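Local coordinates for protein histone acetyltransferase (Trypanosoma brucei brucei, PDB 6IF4) that probably acetylates lysine side chains of histones with acetyl-CoA as a MYST-family enzyme, this chain being its presumed Tudor (Tudor-knot) domain, at residues His19-Gln24 with Val39-Gln44. Numbering follows the deposited sequence.
Sequences HAAIIQ and VHYVEQ
His19 meets the second strand through its CB, 3.9 Å from CD1 of Tyr41, whose hydroxyl is hydrogen-bonded to the carbonyl oxygen of Thr13. Two donors grip the carbonyl oxygen of Ala20: Val42 N at 3.1 Å, lying 32° out of the carbonyl plane, and a water that also accepts from Glu43 N. The backbone hydrogen bonding thus extends one step beyond strand 35-41, into the type I turn Tyr41-Gln44, closed by Gln44 N to Tyr41 O. Ala21 pairs with Tyr41 in a non-hydrogen-bonded position; its CB and the Tyr41 ring lie on the buried face. Ile22 and His40 form the hydrogen-bonded pair: Ile22 N to His40 O and His40 N to Ile22 O both measure 2.8 Å, the latter nearly straight (171°). The Ile22 and Val42 side chains cross obliquely, CG1 and CD1 of Ile22 both 3.7 Å from Val42 CG2. Ile23 returns to the buried face opposite Val39, CG1 to CG1 4.4 Å. Gln24 bends at chi2, setting OE1 3.7 Å from CB of His40, whose ND1 is hydrogen-bonded to Asp49. Alternating pairs, with N-to-C directions of 19-24 and 39-41 146° apart, identify the antiparallel hairpin of strands 18-28 and 35-41, central in the five-stranded SH3-like sheet of a presumed Tudor (Tudor-knot) domain.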
ATOM      1  N   HIS B  19       3.291   8.653   3.861  1.00 17.82           N
ATOM      2  CA  HIS B  19       4.338   8.888   2.877  1.00 23.76           C
ATOM      3  C   HIS B  19       3.816   8.542   1.493  1.00 19.11           C
ATOM      4  O   HIS B  19       3.029   7.603   1.337  1.00 13.56           O
ATOM      5  CB  HIS B  19       5.592   8.070   3.187  1.00 13.62           C
ATOM      6  CG  HIS B  19       6.307   8.512   4.424  1.00 14.95           C
ATOM      7  ND1 HIS B  19       7.236   9.530   4.424  1.00 19.54           N
ATOM      8  CD2 HIS B  19       6.224   8.079   5.704  1.00 15.40           C
ATOM      9  CE1 HIS B  19       7.696   9.705   5.649  1.00 21.35           C
ATOM     10  NE2 HIS B  19       7.100   8.835   6.445  1.00 18.96           N
ATOM     11  N   ALA B  20       4.248   9.307   0.492  1.00 19.53           N
ATOM     12  CA  ALA B  20       3.933   8.965  -0.887  1.00 18.80           C
ATOM     13  C   ALA B  20       4.426   7.558  -1.203  1.00 15.95           C
ATOM     14  O   ALA B  20       5.533   7.168  -0.823  1.00 18.30           O
ATOM     15  CB  ALA B  20       4.565   9.974  -1.846  1.00 14.21           C
ATOM     16  N   ALA B  21       3.586   6.785  -1.886  1.00 13.30           N
ATOM     17  CA  ALA B  21       3.901   5.396  -2.177  1.00 15.88           C
ATOM     18  C   ALA B  21       3.220   4.985  -3.476  1.00 15.66           C
ATOM     19  O   ALA B  21       2.450   5.744  -4.070  1.00 19.48           O
ATOM     20  CB  ALA B  21       3.483   4.485  -1.016  1.00 16.99           C
ATOM     21  N   ILE B  22       3.508   3.759  -3.903  1.00 16.21           N
ATOM     22  CA  ILE B  22       2.907   3.158  -5.085  1.00 14.04           C
ATOM     23  C   ILE B  22       2.597   1.710  -4.738  1.00 14.60           C
ATOM     24  O   ILE B  22       3.297   1.079  -3.943  1.00 16.53           O
ATOM     25  CB  ILE B  22       3.833   3.241  -6.326  1.00 25.84           C
ATOM     26  CG1 ILE B  22       4.122   4.693  -6.709  1.00 40.75           C
ATOM     27  CG2 ILE B  22       3.231   2.510  -7.521  1.00 25.74           C
ATOM     28  CD1 ILE B  22       5.264   4.845  -7.694  1.00 44.69           C
ATOM     29  N   ILE B  23       1.524   1.189  -5.315  1.00 20.32           N
ATOM     30  CA  ILE B  23       1.127  -0.189  -5.074  1.00 22.80           C
ATOM     31  C   ILE B  23       1.821  -1.088  -6.088  1.00 24.10           C
ATOM     32  O   ILE B  23       1.641  -0.933  -7.300  1.00 22.50           O
ATOM     33  CB  ILE B  23      -0.395  -0.335  -5.119  1.00 22.41           C
ATOM     34  CG1 ILE B  23      -0.945   0.284  -3.836  1.00 22.85           C
ATOM     35  CG2 ILE B  23      -0.801  -1.794  -5.234  1.00 13.56           C
ATOM     36  CD1 ILE B  23      -2.381   0.331  -3.772  1.00 24.17           C
ATOM     37  N   GLN B  24       2.618  -2.029  -5.585  1.00 22.16           N
ATOM     38  CA  GLN B  24       3.368  -2.935  -6.441  1.00 15.20           C
ATOM     39  C   GLN B  24       2.596  -4.189  -6.782  1.00 14.40           C
ATOM     40  O   GLN B  24       2.750  -4.721  -7.888  1.00 23.78           O
ATOM     41  CB  GLN B  24       4.661  -3.367  -5.748  1.00 25.82           C
ATOM     42  CG  GLN B  24       5.723  -2.300  -5.610  1.00 38.53           C
ATOM     43  CD  GLN B  24       7.115  -2.875  -5.774  1.00 42.79           C
ATOM     44  OE1 GLN B  24       8.061  -2.162  -6.124  1.00 46.53           O
ATOM     45  NE2 GLN B  24       7.242  -4.180  -5.552  1.00 40.74           N
ATOM     46  N   VAL B  39       3.065  -2.297  -0.956  1.00 15.85           N
ATOM     47  CA  VAL B  39       3.317  -0.899  -1.276  1.00 23.06           C
ATOM     48  C   VAL B  39       4.815  -0.658  -1.286  1.00 22.45           C
ATOM     49  O   VAL B  39       5.569  -1.268  -0.517  1.00 20.36           O
ATOM     50  CB  VAL B  39       2.598   0.043  -0.288  1.00 22.03           C
ATOM     51  CG1 VAL B  39       1.181  -0.451  -0.019  1.00 15.63           C
ATOM     52  CG2 VAL B  39       3.375   0.186   1.011  1.00 36.54           C
ATOM     53  N   HIS B  40       5.254   0.204  -2.193  1.00 17.57           N
ATOM     54  CA  HIS B  40       6.620   0.698  -2.212  1.00 17.50           C
ATOM     55  C   HIS B  40       6.597   2.184  -1.894  1.00 22.91           C
ATOM     56  O   HIS B  40       5.877   2.949  -2.546  1.00 15.66           O
ATOM     57  CB  HIS B  40       7.282   0.450  -3.571  1.00 16.01           C
ATOM     58  CG  HIS B  40       8.583   1.171  -3.746  1.00 17.11           C
ATOM     59  ND1 HIS B  40       9.706   0.869  -3.006  1.00 13.31           N
ATOM     60  CD2 HIS B  40       8.942   2.177  -4.578  1.00 22.94           C
ATOM     61  CE1 HIS B  40      10.698   1.662  -3.368  1.00 18.77           C
ATOM     62  NE2 HIS B  40      10.262   2.465  -4.322  1.00 16.72           N
ATOM     63  N   TYR B  41       7.363   2.587  -0.887  1.00 20.69           N
ATOM     64  CA  TYR B  41       7.452   3.993  -0.535  1.00 13.81           C
ATOM     65  C   TYR B  41       8.376   4.662  -1.537  1.00 18.45           C
ATOM     66  O   TYR B  41       9.518   4.234  -1.737  1.00 17.88           O
ATOM     67  CB  TYR B  41       7.950   4.178   0.894  1.00 12.94           C
ATOM     68  CG  TYR B  41       7.014   3.570   1.901  1.00 15.59           C
ATOM     69  CD1 TYR B  41       5.955   4.301   2.430  1.00 25.34           C
ATOM     70  CD2 TYR B  41       7.174   2.254   2.309  1.00 18.00           C
ATOM     71  CE1 TYR B  41       5.092   3.736   3.347  1.00 12.33           C
ATOM     72  CE2 TYR B  41       6.319   1.683   3.216  1.00 12.05           C
ATOM     73  CZ  TYR B  41       5.282   2.425   3.735  1.00 16.14           C
ATOM     74  OH  TYR B  41       4.435   1.845   4.644  1.00 19.80           O
ATOM     75  N   VAL B  42       7.863   5.715  -2.166  1.00 16.91           N
ATOM     76  CA  VAL B  42       8.505   6.314  -3.326  1.00 20.86           C
ATOM     77  C   VAL B  42       9.886   6.866  -2.998  1.00 24.97           C
ATOM     78  O   VAL B  42      10.801   6.806  -3.829  1.00 24.21           O
ATOM     79  CB  VAL B  42       7.555   7.390  -3.878  1.00 22.38           C
ATOM     80  CG1 VAL B  42       8.322   8.461  -4.555  1.00 31.07           C
ATOM     81  CG2 VAL B  42       6.527   6.747  -4.803  1.00 24.72           C
ATOM     82  N   GLU B  43      10.079   7.377  -1.788  1.00 25.73           N
ATOM     83  CA  GLU B  43      11.357   7.936  -1.373  1.00 15.86           C
ATOM     84  C   GLU B  43      12.016   7.088  -0.291  1.00 32.21           C
ATOM     85  O   GLU B  43      12.727   7.611   0.572  1.00 36.09           O
ATOM     86  CB  GLU B  43      11.175   9.377  -0.906  1.00 18.09           C
ATOM     87  CG  GLU B  43      10.739  10.300  -2.031  1.00 24.98           C
ATOM     88  CD  GLU B  43      11.099  11.745  -1.781  1.00 20.12           C
ATOM     89  OE1 GLU B  43      12.201  12.158  -2.193  1.00 22.39           O
ATOM     90  OE2 GLU B  43      10.274  12.468  -1.184  1.00 24.85           O
ATOM     91  N   GLN B  44      11.782   5.779  -0.328  1.00 23.64           N
ATOM     92  CA  GLN B  44      12.492   4.840   0.523  1.00 33.15           C
ATOM     93  C   GLN B  44      13.021   3.674  -0.301  1.00 21.19           C
ATOM     94  O   GLN B  44      12.546   3.393  -1.404  1.00 24.73           O
ATOM     95  CB  GLN B  44      11.592   4.311   1.653  1.00 28.64           C
ATOM     96  CG  GLN B  44      10.889   5.395   2.452  1.00 34.45           C
ATOM     97  CD  GLN B  44      11.657   5.797   3.696  1.00 35.71           C
ATOM     98  OE1 GLN B  44      12.487   5.039   4.202  1.00 33.31           O
ATOM     99  NE2 GLN B  44      11.387   6.998   4.192  1.00 20.07           N
TER
HETATM  100  O   HOH W   1       7.885   8.392   0.046  1.00 20.73           O